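Local coordinates for extracellular solute-binding protein family 5 (Brucella melitensis, PDB 4ONY) that probably serves as the periplasmic substrate-binding component of an ABC transporter, capturing a peptide or related solute for uptake, at residues Asp16-Ser20 with Phe96-Ser100; Val136-Tyr140 with Ser168-Thr172; Val314-Arg318 with Asn515-Val519; Val364-Ala368 with Met388-His393; Leu477-Tyr482 with Val510-Phe516. Where two conformers were deposited one is given. Residues are numbered along the deposited sequence.

Contact 1: Asp16-Ser20 with Phe96-Ser100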
# COMPACT_ATOMS: atom_id res chain seq x y z
N ASP A 16 5.93 13.10 -24.45
CA ASP A 16 4.90 12.32 -25.15
C ASP A 16 4.93 10.82 -24.81
O ASP A 16 4.11 10.07 -25.32
CB ASP A 16 4.95 12.57 -26.67
CG ASP A 16 6.17 11.92 -27.33
OD1 ASP A 16 6.97 11.28 -26.63
OD2 ASP A 16 6.33 12.05 -28.55
N TYR A 17 5.88 10.40 -24.00
CA TYR A 17 6.18 9.00 -23.77
C TYR A 17 6.02 8.65 -22.27
O TYR A 17 6.32 7.51 -21.84
CB TYR A 17 7.63 8.69 -24.18
CG TYR A 17 8.67 9.41 -23.32
CD1 TYR A 17 9.06 10.73 -23.60
CD2 TYR A 17 9.26 8.78 -22.25
CE1 TYR A 17 10.02 11.40 -22.81
CE2 TYR A 17 10.19 9.43 -21.46
CZ TYR A 17 10.58 10.74 -21.72
OH TYR A 17 11.52 11.35 -20.89
N ALA A 18 5.58 9.61 -21.48
CA ALA A 18 5.47 9.40 -20.04
C ALA A 18 4.47 10.35 -19.45
O ALA A 18 4.20 11.41 -20.01
CB ALA A 18 6.82 9.62 -19.37
N LEU A 19 3.92 9.97 -18.32
CA LEU A 19 3.02 10.83 -17.57
C LEU A 19 3.33 10.69 -16.07
O LEU A 19 3.23 9.60 -15.51
CB LEU A 19 1.59 10.47 -17.91
CG LEU A 19 0.50 11.21 -17.19
CD1 LEU A 19 0.60 12.70 -17.47
CD2 LEU A 19 -0.83 10.64 -17.64
N SER A 20 3.74 11.79 -15.44
CA SER A 20 4.12 11.79 -14.04
C SER A 20 3.21 12.69 -13.26
O SER A 20 2.89 13.81 -13.68
CB SER A 20 5.56 12.28 -13.86
OG SER A 20 5.87 12.40 -12.49
N PHE A 96 5.49 8.12 -8.81
CA PHE A 96 4.27 7.99 -9.58
C PHE A 96 4.48 8.51 -11.01
O PHE A 96 4.07 9.62 -11.37
CB PHE A 96 3.14 8.78 -8.89
CG PHE A 96 1.73 8.39 -9.32
CD1 PHE A 96 1.47 7.47 -10.36
CD2 PHE A 96 0.63 8.93 -8.64
CE1 PHE A 96 0.14 7.14 -10.70
CE2 PHE A 96 -0.67 8.59 -8.99
CZ PHE A 96 -0.91 7.69 -9.99
N THR A 97 5.12 7.66 -11.82
CA THR A 97 5.34 7.92 -13.24
C THR A 97 4.90 6.70 -14.07
O THR A 97 5.22 5.56 -13.73
CB THR A 97 6.80 8.21 -13.53
OG1 THR A 97 7.23 9.33 -12.74
CG2 THR A 97 7.00 8.54 -15.04
N LEU A 98 4.18 6.99 -15.14
CA LEU A 98 3.72 6.01 -16.12
C LEU A 98 4.46 6.16 -17.44
O LEU A 98 4.74 7.28 -17.86
CB LEU A 98 2.24 6.25 -16.38
CG LEU A 98 1.31 6.31 -15.14
CD1 LEU A 98 -0.10 6.66 -15.56
CD2 LEU A 98 1.32 4.97 -14.43
N TYR A 99 4.75 5.04 -18.11
CA TYR A 99 5.39 5.02 -19.43
C TYR A 99 4.48 4.30 -20.42
O TYR A 99 3.46 3.68 -20.03
CB TYR A 99 6.78 4.37 -19.36
CG TYR A 99 7.76 5.19 -18.56
CD1 TYR A 99 8.45 6.22 -19.15
CD2 TYR A 99 7.94 4.97 -17.17
CE1 TYR A 99 9.31 7.05 -18.42
CE2 TYR A 99 8.78 5.76 -16.44
CZ TYR A 99 9.46 6.84 -17.07
OH TYR A 99 10.31 7.69 -16.36
N SER A 100 4.83 4.39 -21.71
CA SER A 100 4.01 3.84 -22.80
C SER A 100 3.72 2.33 -22.65
O SER A 100 4.57 1.56 -22.22
CB SER A 100 4.67 4.12 -24.14
OG SER A 100 4.76 5.53 -24.34
O HOH W 1 7.61 5.23 -22.76
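Strand 18-20 runs antiparallel to the start of strand 97-108: the axes of the short segments come within 4.5 Å and their N-to-C directions differ by 170°. Leu19 and Leu98 form the hydrogen-bonded pair and satisfy each other along the backbone, Leu19 N donating to Leu98 O at 2.8 Å and Leu98 N to Leu19 O at 2.8 Å, with N-H...O angles of 162° and 172°. Ala18-Tyr99 and Ser20-Thr97 are the flanking non-hydrogen-bonded pairs, where CA-H...O contacts add to the ladder, the shortest being Ala18 CA to Leu98 O at 3.1 Å. Toward Tyr17 the ladder frays. Ser100 N reaches Tyr17 O directly only through a weak bond of 3.5 Å, and water 1 fills the gap, donating to Tyr17 O at 2.8 Å and accepting from Ser100 N at 3.1 Å.

The side-chain hydroxyls find partners beyond the two strands: Tyr17 OH at Leu27 O, Ser20 OG at Asp24 O, Thr97 OG1 at Glu94 and Asp24 O, Tyr99 OH at Glu94 and Leu27 N, Ser100 OG at Glu104 O. On the face bearing Ala18 and Tyr99, Ala18 CB lies 3.7 Å from Tyr99 CE1.

In this antiparallel sheet strand 97-108 also pairs with strand 88-90, the backbones of Thr97 and Tyr99 bonding to Ser91 and Leu89, while Leu19 and Leu98, on the other face, pack against Met183 of helix 181-187.

Contact 2: Val136-Tyr140 with Ser168-Thr172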
# COMPACT_ATOMS: atom_id res chain seq x y z
N VAL A 136 -11.42 0.89 -26.60
CA VAL A 136 -11.35 1.85 -25.49
C VAL A 136 -12.74 2.42 -25.21
O VAL A 136 -13.18 2.47 -24.06
CB VAL A 136 -10.38 3.00 -25.76
CG1 VAL A 136 -10.35 3.99 -24.59
CG2 VAL A 136 -8.98 2.48 -26.07
N LEU A 137 -13.43 2.85 -26.26
CA LEU A 137 -14.75 3.45 -26.06
C LEU A 137 -15.69 2.44 -25.44
O LEU A 137 -16.46 2.77 -24.52
CB LEU A 137 -15.36 3.98 -27.38
CG LEU A 137 -14.61 5.08 -28.14
CD1 LEU A 137 -15.39 5.53 -29.37
CD2 LEU A 137 -14.35 6.28 -27.25
N PHE A 138 -15.65 1.22 -25.98
CA PHE A 138 -16.47 0.14 -25.47
C PHE A 138 -16.19 -0.08 -23.99
O PHE A 138 -17.12 -0.28 -23.18
CB PHE A 138 -16.17 -1.13 -26.27
CG PHE A 138 -16.60 -2.39 -25.60
CD1 PHE A 138 -17.91 -2.81 -25.65
CD2 PHE A 138 -15.68 -3.20 -24.98
CE1 PHE A 138 -18.30 -4.00 -25.05
CE2 PHE A 138 -16.06 -4.38 -24.35
CZ PHE A 138 -17.36 -4.77 -24.38
N THR A 139 -14.91 -0.06 -23.63
CA THR A 139 -14.47 -0.31 -22.25
C THR A 139 -15.12 0.64 -21.26
O THR A 139 -15.64 0.20 -20.24
CB THR A 139 -12.92 -0.21 -22.11
OG1 THR A 139 -12.27 -1.22 -22.90
CG2 THR A 139 -12.50 -0.41 -20.67
N TYR A 140 -15.11 1.94 -21.57
CA TYR A 140 -15.71 2.94 -20.64
C TYR A 140 -17.24 2.82 -20.60
O TYR A 140 -17.87 3.01 -19.53
CB TYR A 140 -15.22 4.38 -20.93
CG TYR A 140 -13.80 4.51 -20.45
CD1 TYR A 140 -12.76 4.01 -21.19
CD2 TYR A 140 -13.52 5.05 -19.19
CE1 TYR A 140 -11.45 4.04 -20.71
CE2 TYR A 140 -12.23 5.09 -18.70
CZ TYR A 140 -11.18 4.59 -19.46
OH TYR A 140 -9.87 4.61 -18.95
N SER A 168 -6.28 7.44 -32.18
CA SER A 168 -6.24 8.41 -31.05
C SER A 168 -7.57 8.59 -30.34
O SER A 168 -8.61 8.70 -30.97
CB SER A 168 -5.81 9.78 -31.53
OG SER A 168 -4.43 9.77 -31.73
N VAL A 169 -7.50 8.71 -29.03
CA VAL A 169 -8.68 8.90 -28.22
C VAL A 169 -8.44 9.98 -27.18
O VAL A 169 -7.44 9.97 -26.48
CB VAL A 169 -9.16 7.58 -27.60
CG1 VAL A 169 -8.09 6.93 -26.69
CG2 VAL A 169 -10.42 7.81 -26.82
N ARG A 170 -9.37 10.91 -27.06
CA ARG A 170 -9.25 12.01 -26.12
C ARG A 170 -10.34 11.98 -25.05
O ARG A 170 -11.51 11.81 -25.36
CB ARG A 170 -9.31 13.36 -26.85
CG ARG A 170 -9.24 14.52 -25.88
CD ARG A 170 -9.35 15.90 -26.51
NE ARG A 170 -8.13 16.26 -27.23
CZ ARG A 170 -7.56 17.48 -27.26
NH1 ARG A 170 -8.09 18.52 -26.60
NH2 ARG A 170 -6.44 17.67 -27.97
N PHE A 171 -9.94 12.13 -23.79
CA PHE A 171 -10.86 12.26 -22.65
C PHE A 171 -10.87 13.71 -22.23
O PHE A 171 -9.81 14.26 -21.91
CB PHE A 171 -10.33 11.43 -21.45
CG PHE A 171 -10.28 9.95 -21.70
CD1 PHE A 171 -9.28 9.39 -22.45
CD2 PHE A 171 -11.25 9.12 -21.17
CE1 PHE A 171 -9.24 8.02 -22.68
CE2 PHE A 171 -11.22 7.76 -21.40
CZ PHE A 171 -10.22 7.21 -22.17
N THR A 172 -12.02 14.36 -22.26
CA THR A 172 -12.16 15.72 -21.73
C THR A 172 -12.90 15.66 -20.41
O THR A 172 -13.98 15.06 -20.33
CB THR A 172 -12.94 16.61 -22.71
OG1 THR A 172 -12.32 16.53 -23.98
CG2 THR A 172 -12.99 18.08 -22.23
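This is a helix-on-sheet contact, purely apolar between the two segments, in which helix 133-146 lies against strand 168-173 of the antiparallel sheet that also holds strands 114-119 and 158-165. The axes of the two short segments pass 10.8 Å apart at an angle of 34°, a spacing that side chains bridge: the nearest CA atoms, those of Val136 and Val169, are still 8.0 Å apart.

Val136 and Tyr140 stand one helical turn apart, joined by the backbone bond from Tyr140 N to Val136 O at 3.2 Å, so both present their side chains to the strand. The strand answers with Val169 and Phe171, alternate residues whose side chains share one face of the sheet. Val136 CG1 lies 4.3 Å from Val169 CG1 and 4.0 Å from Phe171 CZ, while Leu137 CD2 reaches Val169 CG2 at 4.2 Å. The aromatic pair is T-shaped: the edge of Phe171 points at the face of Tyr140, with centroids 5.0 Å apart, planes at 67° and a closest approach of 3.7 Å between Tyr140 CE1 and Phe171 CZ. Ile161 of strand 158-165 and Ile185 of helix 181-187 extend the same apolar layer.

With no hydrogen bond or charge pair crossing between the segments, and 181 Å² buried, the contact consists of van der Waals packing and one edge-to-face ring pair, consistent with a hydrophobic association.

Contact 3: Val314-Arg318 with Asn515-Val519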
# COMPACT_ATOMS: atom_id res chain seq x y z
N VAL A 314 -4.14 3.04 18.72
CA VAL A 314 -4.91 4.20 18.35
C VAL A 314 -5.73 4.69 19.52
O VAL A 314 -6.48 3.93 20.11
CB VAL A 314 -5.85 3.93 17.17
CG1 VAL A 314 -6.53 5.22 16.75
CG2 VAL A 314 -5.06 3.44 15.95
N PHE A 315 -5.56 5.95 19.89
CA PHE A 315 -6.37 6.57 20.92
C PHE A 315 -7.66 7.09 20.30
O PHE A 315 -7.61 7.89 19.35
CB PHE A 315 -5.67 7.81 21.51
CG PHE A 315 -4.36 7.53 22.25
CD1 PHE A 315 -4.38 7.09 23.57
CD2 PHE A 315 -3.16 7.80 21.64
CE1 PHE A 315 -3.20 6.86 24.28
CE2 PHE A 315 -1.96 7.56 22.32
CZ PHE A 315 -1.99 7.10 23.64
N ASN A 316 -8.82 6.69 20.84
CA ASN A 316 -10.07 7.36 20.46
C ASN A 316 -10.23 8.70 21.18
O ASN A 316 -10.75 8.76 22.29
CB ASN A 316 -11.30 6.50 20.72
CG ASN A 316 -12.57 7.09 20.14
OD1 ASN A 316 -12.56 8.16 19.53
ND2 ASN A 316 -13.70 6.40 20.35
N THR A 317 -9.82 9.77 20.50
CA THR A 317 -9.79 11.12 21.09
C THR A 317 -11.20 11.62 21.38
O THR A 317 -11.36 12.59 22.10
CB THR A 317 -9.03 12.19 20.25
OG1 THR A 317 -9.74 12.53 19.06
CG2 THR A 317 -7.61 11.74 19.91
N ARG A 318 -12.23 10.98 20.83
CA ARG A 318 -13.61 11.33 21.19
C ARG A 318 -13.91 11.03 22.66
O ARG A 318 -14.87 11.56 23.22
CB ARG A 318 -14.63 10.57 20.30
CG ARG A 318 -14.44 10.78 18.79
CD ARG A 318 -15.29 9.78 17.99
NE ARG A 318 -15.05 9.78 16.54
CZ ARG A 318 -14.09 9.12 15.93
NH1 ARG A 318 -13.17 8.46 16.63
NH2 ARG A 318 -13.97 9.19 14.62
N ASN A 515 -11.31 7.38 10.17
CA ASN A 515 -10.66 8.31 11.13
C ASN A 515 -10.81 7.74 12.53
O ASN A 515 -11.61 8.23 13.34
CB ASN A 515 -11.33 9.68 11.02
CG ASN A 515 -10.58 10.79 11.78
OD1 ASN A 515 -9.72 10.55 12.63
ND2 ASN A 515 -10.89 12.00 11.42
N PHE A 516 -10.07 6.69 12.81
CA PHE A 516 -10.26 5.95 14.07
C PHE A 516 -9.87 6.74 15.30
O PHE A 516 -10.44 6.50 16.35
CB PHE A 516 -9.53 4.61 13.99
CG PHE A 516 -10.02 3.76 12.83
CD1 PHE A 516 -11.38 3.42 12.71
CD2 PHE A 516 -9.16 3.33 11.88
CE1 PHE A 516 -11.84 2.66 11.65
CE2 PHE A 516 -9.63 2.56 10.81
CZ PHE A 516 -10.94 2.22 10.71
N ALA A 517 -8.90 7.65 15.20
CA ALA A 517 -8.53 8.48 16.35
C ALA A 517 -9.45 9.68 16.56
O ALA A 517 -9.40 10.31 17.64
CB ALA A 517 -7.11 8.98 16.23
N GLY A 518 -10.32 9.98 15.59
CA GLY A 518 -11.19 11.14 15.67
C GLY A 518 -10.43 12.46 15.52
O GLY A 518 -10.69 13.41 16.24
N VAL A 519 -9.46 12.50 14.60
CA VAL A 519 -8.72 13.73 14.34
C VAL A 519 -9.64 14.78 13.71
O VAL A 519 -10.41 14.45 12.79
CB VAL A 519 -7.53 13.45 13.42
CG1 VAL A 519 -6.73 14.72 13.15
CG2 VAL A 519 -6.64 12.40 14.05
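A type I beta turn, Asn515 to Gly518, docks against the chain where strand 310-315 ends and an Asx turn begins at Asn316. Asn316 OD1 accepts from Arg318 N at 3.1 Å, which defines the Asx turn, and from Arg318 NH1 at 3.0 Å, while the guanidinium reaches over the beta turn; Asn316 ND2 donates to Tyr482 O. Arg318 NH2 donates to Asn515 O at 2.9 Å, and NH1 of Arg318 makes a weak bond to Phe516 O at 3.4 Å. Thr317 bonds twice to one acceptor, its backbone N at 2.9 Å and its OG1 at 2.7 Å from Ala517 O.

The guanidinium lies with one face over Gly518 CA. An ideal CB at Gly518 would come 3.0 Å from Arg318 NH1, a clash, and the phi of Gly518, 71°, also suits glycine. Val314 CG1 packs 3.8 Å from Ala517 CB. Asn515 braces its own turn: Asn515 OD1 accepts from Val519 N, and Asn515 ND2 donates to Val519 O, each at 2.8 Å.

Across these segments Arg318 therefore meets the turn through backbone carbonyls; its NH2 also donates to Arg508 O, and Phe480 makes a cation-pi contact with it.

Contact 4: Val364-Ala368 with Met388-His393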
# COMPACT_ATOMS: atom_id res chain seq x y z
N VAL A 364 10.76 12.59 10.14
CA VAL A 364 11.58 12.28 11.33
C VAL A 364 13.08 12.47 11.05
O VAL A 364 13.59 12.04 10.04
CB VAL A 364 11.27 10.85 11.80
CG1 VAL A 364 12.18 10.42 12.95
CG2 VAL A 364 9.81 10.78 12.22
N GLY A 365 13.77 13.18 11.96
CA GLY A 365 15.20 13.43 11.82
C GLY A 365 15.53 14.48 10.76
O GLY A 365 16.66 14.61 10.31
N ARG A 366 14.51 15.20 10.31
CA ARG A 366 14.69 16.30 9.34
C ARG A 366 14.14 17.60 9.93
O ARG A 366 12.95 17.67 10.27
CB ARG A 366 13.93 15.97 8.07
CG ARG A 366 14.33 14.65 7.44
CD ARG A 366 13.55 14.39 6.20
NE ARG A 366 13.96 13.11 5.65
CZ ARG A 366 15.01 12.94 4.87
NH1 ARG A 366 15.72 14.00 4.43
NH2 ARG A 366 15.31 11.73 4.46
N PRO A 367 14.98 18.64 10.04
CA PRO A 367 14.37 19.94 10.35
C PRO A 367 13.36 20.40 9.27
O PRO A 367 13.51 20.09 8.09
CB PRO A 367 15.57 20.88 10.41
CG PRO A 367 16.57 20.27 9.49
CD PRO A 367 16.37 18.77 9.54
N ALA A 368 12.30 21.05 9.71
CA ALA A 368 11.28 21.56 8.80
C ALA A 368 11.94 22.54 7.77
O ALA A 368 12.70 23.42 8.18
CB ALA A 368 10.20 22.27 9.59
N MET A 388 9.33 19.62 15.00
CA MET A 388 9.61 20.63 13.99
C MET A 388 11.10 20.68 13.66
O MET A 388 11.46 20.86 12.48
CB MET A 388 9.15 22.00 14.47
CG MET A 388 9.31 23.15 13.47
SD MET A 388 7.97 23.09 12.28
CE MET A 388 6.71 23.92 13.26
N ASN A 389 11.96 20.51 14.67
CA ASN A 389 13.42 20.58 14.47
C ASN A 389 14.07 19.25 14.10
O ASN A 389 15.25 19.20 13.84
CB ASN A 389 14.18 21.29 15.64
CG ASN A 389 14.14 20.52 16.97
OD1 ASN A 389 14.00 19.32 17.01
ND2 ASN A 389 14.34 21.25 18.06
N GLY A 390 13.29 18.18 14.04
CA GLY A 390 13.82 16.87 13.64
C GLY A 390 14.67 16.19 14.73
O GLY A 390 15.55 15.36 14.41
N THR A 391 14.41 16.51 15.99
CA THR A 391 15.09 15.83 17.10
C THR A 391 14.19 14.85 17.84
O THR A 391 14.65 14.14 18.71
CB THR A 391 15.63 16.86 18.13
OG1 THR A 391 14.54 17.62 18.66
CG2 THR A 391 16.67 17.80 17.46
N TRP A 392 12.91 14.80 17.49
CA TRP A 392 11.98 13.86 18.12
C TRP A 392 12.17 12.41 17.64
O TRP A 392 12.26 12.14 16.44
CB TRP A 392 10.52 14.27 17.84
CG TRP A 392 9.57 13.26 18.39
CD1 TRP A 392 9.16 13.14 19.70
CD2 TRP A 392 9.00 12.16 17.68
NE1 TRP A 392 8.38 12.02 19.83
CE2 TRP A 392 8.25 11.42 18.60
CE3 TRP A 392 9.07 11.73 16.36
CZ2 TRP A 392 7.53 10.28 18.23
CZ3 TRP A 392 8.37 10.58 15.98
CH2 TRP A 392 7.61 9.87 16.90
N HIS A 393 12.19 11.48 18.59
CA HIS A 393 12.02 10.06 18.35
C HIS A 393 11.27 9.46 19.54
O HIS A 393 11.35 9.97 20.67
CB HIS A 393 13.38 9.34 18.19
CG HIS A 393 14.28 10.03 17.22
ND1 HIS A 393 14.19 9.83 15.86
CD2 HIS A 393 15.20 11.01 17.40
CE1 HIS A 393 15.06 10.62 15.25
NE2 HIS A 393 15.67 11.36 16.16
O HOH W 2 12.29 14.09 14.43
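Just one direct hydrogen bond crosses between these segments: Ala368 N donates to Met388 O at 2.9 Å, at an N-H...O angle of 156°. A second polar link runs through water 2, which accepts from Gly365 N at 3.0 Å and donates to Trp392 O at 2.8 Å.

Close backbone approach joins these links. Gly365 and Gly390 have CA atoms 4.1 Å apart, and Gly365 CA makes a CA-H...O contact with Gly390 O at 3.2 Å. Gly390, with phi 75°, is where the chain leaves the helical conformation; an ideal CB there would sit 2.6 Å from Arg366 C, a clash, so the closeness depends on its lacking a side chain.

Apolar contacts lie at both ends. Ala368 CB meets Met388 SD at 3.6 Å, while Val364 CG2 touches the edge of the Trp392 ring at CZ3, 4.0 Å away. Distinct from these is a van der Waals contact to the imidazole, Val364 CG1 to His393 ND1 at 3.6 Å, a nitrogen hydrogen-bonded to Gln353.

The contact lies at the surface, joining the loop before helix 370-376 to the C-terminal end of helix 385-389. Helix 537-553 borders it: Ile552 touches both Val364 and Trp392, and Arg549 bonds to Arg366 O.

Contact 5: Leu477-Tyr482 with Val510-Phe516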
# COMPACT_ATOMS: atom_id res chain seq x y z
N LEU A 477 -16.05 -0.71 15.37
CA LEU A 477 -15.27 0.22 14.57
C LEU A 477 -16.19 1.23 13.89
O LEU A 477 -15.94 2.43 13.85
CB LEU A 477 -14.49 -0.51 13.48
CG LEU A 477 -13.13 -1.11 13.84
CD1 LEU A 477 -12.34 -1.54 12.59
CD2 LEU A 477 -12.33 -0.13 14.66
N GLN A 478 -17.28 0.72 13.36
CA GLN A 478 -18.21 1.53 12.61
C GLN A 478 -18.73 2.75 13.39
O GLN A 478 -18.93 3.82 12.80
CB GLN A 478 -19.38 0.62 12.16
CG GLN A 478 -20.53 1.35 11.50
CD GLN A 478 -20.31 1.58 10.03
OE1 GLN A 478 -19.29 1.20 9.44
NE2 GLN A 478 -21.31 2.20 9.41
N THR A 479 -18.96 2.56 14.69
CA THR A 479 -19.55 3.58 15.55
C THR A 479 -18.48 4.21 16.45
O THR A 479 -18.81 4.98 17.32
CB THR A 479 -20.62 2.95 16.50
OG1 THR A 479 -20.03 1.90 17.24
CG2 THR A 479 -21.83 2.33 15.68
N PHE A 480 -17.22 3.84 16.26
CA PHE A 480 -16.12 4.33 17.09
C PHE A 480 -16.35 3.97 18.57
O PHE A 480 -16.02 4.76 19.44
CB PHE A 480 -15.93 5.83 16.88
CG PHE A 480 -15.79 6.20 15.42
CD1 PHE A 480 -14.77 5.66 14.65
CD2 PHE A 480 -16.71 7.05 14.79
CE1 PHE A 480 -14.66 5.94 13.30
CE2 PHE A 480 -16.59 7.37 13.43
CZ PHE A 480 -15.57 6.80 12.68
N ASP A 481 -16.88 2.76 18.81
CA ASP A 481 -17.20 2.30 20.18
C ASP A 481 -16.00 1.57 20.86
O ASP A 481 -15.99 0.36 20.93
CB ASP A 481 -18.46 1.45 20.18
CG ASP A 481 -18.85 1.02 21.56
OD1 ASP A 481 -18.31 1.57 22.55
OD2 ASP A 481 -19.70 0.13 21.64
N TYR A 482 -14.97 2.33 21.23
CA TYR A 482 -13.77 1.79 21.86
C TYR A 482 -12.96 2.95 22.49
O TYR A 482 -13.12 4.11 22.10
CB TYR A 482 -12.89 1.03 20.84
CG TYR A 482 -12.59 1.86 19.60
CD1 TYR A 482 -11.56 2.78 19.58
CD2 TYR A 482 -13.37 1.71 18.46
CE1 TYR A 482 -11.31 3.56 18.46
CE2 TYR A 482 -13.13 2.48 17.34
CZ TYR A 482 -12.10 3.41 17.34
OH TYR A 482 -11.91 4.19 16.24
N VAL A 510 -18.35 10.85 10.95
CA VAL A 510 -19.02 10.02 9.99
C VAL A 510 -18.78 8.57 10.33
O VAL A 510 -17.65 8.07 10.20
CB VAL A 510 -18.54 10.32 8.56
CG1 VAL A 510 -19.11 9.29 7.57
CG2 VAL A 510 -18.95 11.76 8.18
N GLN A 511 -19.83 7.90 10.80
CA GLN A 511 -19.75 6.49 11.10
C GLN A 511 -19.34 5.71 9.85
O GLN A 511 -19.85 6.00 8.78
CB GLN A 511 -21.08 6.01 11.63
CG GLN A 511 -21.27 6.50 13.06
CD GLN A 511 -22.52 5.95 13.68
OE1 GLN A 511 -23.37 5.34 13.01
NE2 GLN A 511 -22.62 6.16 14.97
N GLY A 512 -18.38 4.79 10.02
CA GLY A 512 -17.83 4.05 8.92
C GLY A 512 -16.62 4.65 8.26
O GLY A 512 -15.99 4.01 7.44
N SER A 513 -16.25 5.89 8.59
CA SER A 513 -14.98 6.46 8.08
C SER A 513 -13.80 5.75 8.70
O SER A 513 -13.94 4.90 9.62
CB SER A 513 -14.88 7.95 8.41
OG SER A 513 -14.42 8.17 9.73
N PHE A 514 -12.62 6.09 8.19
CA PHE A 514 -11.36 5.47 8.66
C PHE A 514 -10.62 6.37 9.65
O PHE A 514 -9.42 6.17 9.93
CB PHE A 514 -10.47 5.12 7.45
CG PHE A 514 -11.13 4.14 6.50
CD1 PHE A 514 -11.14 2.77 6.80
CD2 PHE A 514 -11.80 4.58 5.38
CE1 PHE A 514 -11.79 1.86 5.98
CE2 PHE A 514 -12.47 3.67 4.54
CZ PHE A 514 -12.47 2.31 4.85
N ASN A 515 -11.31 7.38 10.17
CA ASN A 515 -10.66 8.31 11.13
C ASN A 515 -10.81 7.74 12.53
O ASN A 515 -11.61 8.23 13.34
CB ASN A 515 -11.33 9.68 11.02
CG ASN A 515 -10.58 10.79 11.78
OD1 ASN A 515 -9.72 10.55 12.63
ND2 ASN A 515 -10.89 12.00 11.42
N PHE A 516 -10.07 6.69 12.81
CA PHE A 516 -10.26 5.95 14.07
C PHE A 516 -9.87 6.74 15.30
O PHE A 516 -10.44 6.50 16.35
CB PHE A 516 -9.53 4.61 13.99
CG PHE A 516 -10.02 3.76 12.83
CD1 PHE A 516 -11.38 3.42 12.71
CD2 PHE A 516 -9.16 3.33 11.88
CE1 PHE A 516 -11.84 2.66 11.65
CE2 PHE A 516 -9.63 2.56 10.81
CZ PHE A 516 -10.94 2.22 10.71
O HOH W 3 -15.65 3.37 11.16
O HOH W 4 -23.37 3.55 11.40
O HOH W 5 -20.12 7.27 16.62
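At the apolar centre, Phe480 and Phe516 meet, with Phe480 CE1 4.2 Å from Phe516 CD1; they bury 89 and 88 Å². Leu477 CD2 adds to the cluster, 4.1 Å from Phe516 CE1. Phe480, with phi 59°, is the first residue to leave helical angles after helix 470-478, in a Schellman motif, and its CA-to-CB bond points toward the 510-516 loop. Its ring edge lies near Ser513 OG, 3.4 Å from Phe480 CZ, and Val510 O, 3.5 Å from Phe480 CE2. Ser513 OG is hydrogen-bonded to Ser507 O and accepts from Asn515 N, an ST turn.

Polar bonds flank this core. Tyr482 OH donates to Phe516 O at 2.7 Å, and Gly512 N makes a weak bond to Gln478 O at 3.0 Å. In the type II turn Val510 to Ser513, closed by Ser513 N to Val510 O at 3.1 Å, Gly512 has phi 91° and psi -9°, angles that call for glycine.

Water 3 donates to Leu477 O and Ser513 O at 2.9 and 2.8 Å, water 4 links Gln478 NE2 with Gln511 OE1 at 3.2 and 2.4 Å, and water 5 joins Thr479 O to Gln511 NE2 at 2.7 and 3.2 Å.

The contact thus joins the end of helix 470-478, just before strand 484-489, to the loop between helices 499-503 and 522-533. Arg318, beyond strand 310-315, adds a cation-pi contact to Phe480.

Overall arrangement
From the N terminus, contact 1 closes a loop of 75 residues and sets strand 18-20 on the antiparallel sheet; contact 2, in series, closes 27 residues and packs helix 133-146 on the same sheet. Contact 3 closes the longest loop, 196 residues, from the end of strand 310-315 to the 515-519 turn. Contact 4 nests inside it, closing 19 residues between the loop before helix 370-376 and the end of helix 385-389. Contact 5 closes 27, tying the end of helix 470-478 to the 510-516 loop; it shares Asn515 and Phe516 with contact 3, and Asn316 ND2 lies 2.9 Å from Tyr482 O, probably a hydrogen bond. Contacts 1 and 3 lie on opposite sides of the chain's centre.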